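Local coordinates for uncharacterized protein (Thermus thermophilus HB8, PDB 4WVA), which hydrolyses mannosylglycerate, a solute made by thermophiles under osmotic stress, to mannose and glycerate, and glucosylglycerate to glucose and glycerate, at residues D234-R243 / A301-T310. Sequence-based numbering, arbitrary orientation.
Sequences DVGFNAILQR and AGFLPLFAGT
The carbonyl oxygen of Phe307, near the C-terminal end of the short helix 305-308, takes a nearly straight hydrogen bond (165°) from Arg243: NH1 lies 2.9 Å from Phe307 O, in the carbonyl plane and on a lone pair. The same nitrogen sits over one face of the Phe307 ring, and Arg243 CZ lies 4.4 Å from the ring centroid, a cation-pi contact with guanidinium and ring planes 35° apart. With CG anti to the backbone N (chi1 176°) and the chain bent at chi2, the arginine lays its methylenes against both ring and carbonyl, so one side chain serves backbone and aromatic face together. With an alanine here, Phe307 O is likely to be left without this donor, its ring face without the charged group over it, and Asp247 without the salt-bridge mate at NE.

Elsewhere small residues let the backbones close in. Ala239 CB presses on Leu304, 3.4 Å from Leu304 O, while Ala308 CB returns the fit at 3.3 Å from Ala239 O. At Gly236 the CA is 3.8 Å from Leu304 CD1, and the lack of a side chain there probably lets Ala301 CB approach. Val235 spreads its branches: CG1 rests against Ala301 and CG2 meets Pro305 CG at 3.8 Å. Asp234, the N-cap of helix 235-254, accepts from Gly236 N through OD1. Leu273 of helix 260-275 touches Pro305 and Ala308, and Met361 of helix 356-368 touches Ile240 and Leu304. Such close packing of the start of helix 235-254 on the 3-10 segment 301-303 and short helix 305-308, with Ile240 beside the probable substrate-binding Trp34, belongs to the buried interior of the (alpha/alpha)6-barrel of glycoside hydrolase family 63.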
loop_
_atom_site.group_PDB
_atom_site.type_symbol
_atom_site.label_atom_id
_atom_site.label_comp_id
_atom_site.label_asym_id
_atom_site.label_seq_id
_atom_site.Cartn_x
_atom_site.Cartn_y
_atom_site.Cartn_z
ATOM N N ASP A 234 10.688 18.579 -0.809
ATOM C CA ASP A 234 11.132 18.210 -2.135
ATOM C C ASP A 234 10.692 16.776 -2.453
ATOM O O ASP A 234 11.052 15.826 -1.730
ATOM C CB ASP A 234 12.661 18.334 -2.217
ATOM C CG ASP A 234 13.243 17.798 -3.523
ATOM O OD1 ASP A 234 12.532 17.711 -4.549
ATOM O OD2 ASP A 234 14.452 17.445 -3.507
ATOM N N VAL A 235 9.957 16.610 -3.539
ATOM C CA VAL A 235 9.532 15.282 -3.945
ATOM C C VAL A 235 10.727 14.371 -4.239
ATOM O O VAL A 235 10.705 13.184 -3.909
ATOM C CB VAL A 235 8.537 15.302 -5.134
ATOM C CG1 VAL A 235 9.139 15.907 -6.396
ATOM C CG2 VAL A 235 8.019 13.908 -5.409
ATOM N N GLY A 236 11.785 14.923 -4.846
ATOM C CA GLY A 236 12.957 14.120 -5.147
ATOM C C GLY A 236 13.661 13.596 -3.898
ATOM O O GLY A 236 13.890 12.393 -3.769
ATOM N N PHE A 237 13.998 14.509 -2.984
ATOM C CA PHE A 237 14.666 14.179 -1.730
ATOM C C PHE A 237 13.860 13.115 -1.000
ATOM O O PHE A 237 14.384 12.118 -0.564
ATOM C CB PHE A 237 14.815 15.429 -0.863
ATOM C CG PHE A 237 15.798 15.286 0.263
ATOM C CD1 PHE A 237 15.484 14.569 1.390
ATOM C CD2 PHE A 237 17.040 15.914 0.204
ATOM C CE1 PHE A 237 16.388 14.446 2.427
ATOM C CE2 PHE A 237 17.941 15.799 1.236
ATOM C CZ PHE A 237 17.625 15.063 2.345
ATOM N N ASN A 238 12.556 13.325 -0.912
ATOM C CA ASN A 238 11.705 12.412 -0.163
ATOM C C ASN A 238 11.466 11.064 -0.813
ATOM O O ASN A 238 11.380 10.047 -0.116
ATOM C CB ASN A 238 10.394 13.109 0.207
ATOM C CG ASN A 238 10.574 14.003 1.415
ATOM O OD1 ASN A 238 10.584 13.527 2.548
ATOM N ND2 ASN A 238 10.784 15.299 1.176
ATOM N N ALA A 239 11.373 11.027 -2.135
ATOM C CA ALA A 239 11.254 9.750 -2.818
ATOM C C ALA A 239 12.514 8.943 -2.611
ATOM O O ALA A 239 12.463 7.728 -2.361
ATOM C CB ALA A 239 11.002 9.946 -4.294
ATOM N N ILE A 240 13.658 9.612 -2.715
ATOM C CA ILE A 240 14.950 8.946 -2.500
ATOM C C ILE A 240 15.097 8.444 -1.055
ATOM O O ILE A 240 15.576 7.313 -0.807
ATOM C CB ILE A 240 16.114 9.875 -2.956
ATOM C CG1 ILE A 240 16.154 9.901 -4.494
ATOM C CG2 ILE A 240 17.462 9.451 -2.385
ATOM C CD1 ILE A 240 17.013 11.000 -5.045
ATOM N N LEU A 241 14.657 9.254 -0.096
ATOM C CA LEU A 241 14.653 8.847 1.313
ATOM C C LEU A 241 13.736 7.655 1.581
ATOM O O LEU A 241 14.100 6.739 2.314
ATOM C CB LEU A 241 14.296 10.026 2.206
ATOM C CG LEU A 241 14.120 9.768 3.713
ATOM C CD1 LEU A 241 15.336 9.092 4.331
ATOM C CD2 LEU A 241 13.828 11.072 4.434
ATOM N N GLN A 242 12.543 7.653 0.991
ATOM C CA GLN A 242 11.638 6.512 1.169
ATOM C C GLN A 242 12.297 5.242 0.629
ATOM O O GLN A 242 12.260 4.201 1.268
ATOM C CB GLN A 242 10.303 6.771 0.478
ATOM C CG GLN A 242 9.337 5.581 0.452
ATOM C CD GLN A 242 8.703 5.240 1.804
ATOM O OE1 GLN A 242 8.841 5.968 2.789
ATOM N NE2 GLN A 242 8.002 4.111 1.839
ATOM N N ARG A 243 12.871 5.316 -0.575
ATOM C CA ARG A 243 13.571 4.158 -1.126
ATOM C C ARG A 243 14.709 3.722 -0.206
ATOM O O ARG A 243 14.865 2.526 0.073
ATOM C CB ARG A 243 14.087 4.435 -2.533
ATOM C CG ARG A 243 14.913 3.312 -3.137
ATOM C CD ARG A 243 14.221 1.962 -3.203
ATOM N NE ARG A 243 15.102 0.965 -3.804
ATOM C CZ ARG A 243 15.207 0.725 -5.120
ATOM N NH1 ARG A 243 14.469 1.374 -5.995
ATOM N NH2 ARG A 243 16.058 -0.186 -5.559
ATOM N N ALA A 301 12.024 15.370 -11.028
ATOM C CA ALA A 301 11.972 14.848 -9.659
ATOM C C ALA A 301 10.618 14.223 -9.326
ATOM O O ALA A 301 10.534 13.310 -8.523
ATOM C CB ALA A 301 12.287 15.936 -8.647
ATOM N N GLY A 302 9.566 14.719 -9.959
ATOM C CA GLY A 302 8.227 14.202 -9.764
ATOM C C GLY A 302 7.988 12.790 -10.270
ATOM O O GLY A 302 6.956 12.227 -9.959
ATOM N N PHE A 303 8.920 12.232 -11.047
ATOM C CA PHE A 303 8.888 10.820 -11.429
ATOM C C PHE A 303 9.530 9.927 -10.358
ATOM O O PHE A 303 9.309 8.714 -10.356
ATOM C CB PHE A 303 9.604 10.577 -12.757
ATOM C CG PHE A 303 8.885 11.123 -13.952
ATOM C CD1 PHE A 303 7.936 10.344 -14.617
ATOM C CD2 PHE A 303 9.163 12.389 -14.418
ATOM C CE1 PHE A 303 7.272 10.835 -15.725
ATOM C CE2 PHE A 303 8.496 12.892 -15.535
ATOM C CZ PHE A 303 7.547 12.124 -16.168
ATOM N N LEU A 304 10.269 10.513 -9.418
ATOM C CA LEU A 304 11.079 9.699 -8.521
ATOM C C LEU A 304 10.264 8.861 -7.521
ATOM O O LEU A 304 10.783 7.875 -7.033
ATOM C CB LEU A 304 12.167 10.525 -7.844
ATOM C CG LEU A 304 13.276 11.000 -8.795
ATOM C CD1 LEU A 304 14.157 11.984 -8.057
ATOM C CD2 LEU A 304 14.096 9.826 -9.312
ATOM N N PRO A 305 8.979 9.185 -7.271
ATOM C CA PRO A 305 8.252 8.206 -6.432
ATOM C C PRO A 305 8.180 6.795 -7.023
ATOM O O PRO A 305 7.993 5.832 -6.292
ATOM C CB PRO A 305 6.890 8.868 -6.221
ATOM C CG PRO A 305 7.224 10.318 -6.238
ATOM C CD PRO A 305 8.230 10.446 -7.363
ATOM N N LEU A 306 8.344 6.657 -8.331
ATOM C CA LEU A 306 8.455 5.317 -8.911
ATOM C C LEU A 306 9.632 4.529 -8.314
ATOM O O LEU A 306 9.527 3.326 -8.057
ATOM C CB LEU A 306 8.607 5.411 -10.421
ATOM C CG LEU A 306 7.452 6.047 -11.185
ATOM C CD1 LEU A 306 7.909 6.445 -12.584
ATOM C CD2 LEU A 306 6.239 5.129 -11.233
ATOM N N PHE A 307 10.754 5.219 -8.117
ATOM C CA PHE A 307 11.958 4.631 -7.539
ATOM C C PHE A 307 11.732 4.288 -6.063
ATOM O O PHE A 307 12.342 3.358 -5.535
ATOM C CB PHE A 307 13.099 5.645 -7.710
ATOM C CG PHE A 307 14.470 5.151 -7.310
ATOM C CD1 PHE A 307 15.115 4.172 -8.050
ATOM C CD2 PHE A 307 15.131 5.694 -6.217
ATOM C CE1 PHE A 307 16.386 3.750 -7.724
ATOM C CE2 PHE A 307 16.410 5.280 -5.891
ATOM C CZ PHE A 307 17.028 4.300 -6.631
ATOM N N ALA A 308 10.889 5.069 -5.397
ATOM C CA ALA A 308 10.495 4.770 -4.018
ATOM C C ALA A 308 9.576 3.536 -3.914
ATOM O O ALA A 308 9.592 2.820 -2.918
ATOM C CB ALA A 308 9.823 5.984 -3.384
ATOM N N GLY A 309 8.755 3.314 -4.929
ATOM C CA GLY A 309 7.833 2.179 -4.947
ATOM C C GLY A 309 6.528 2.404 -4.197
ATOM O O GLY A 309 5.874 1.440 -3.785
ATOM N N THR A 310 6.142 3.668 -4.045
ATOM C CA THR A 310 4.901 4.048 -3.328
ATOM C C THR A 310 3.612 4.126 -4.167
ATOM O O THR A 310 2.530 3.824 -3.648
ATOM C CB THR A 310 5.086 5.395 -2.559
ATOM O OG1 THR A 310 5.260 6.494 -3.467
ATOM C CG2 THR A 310 6.245 5.329 -1.614
#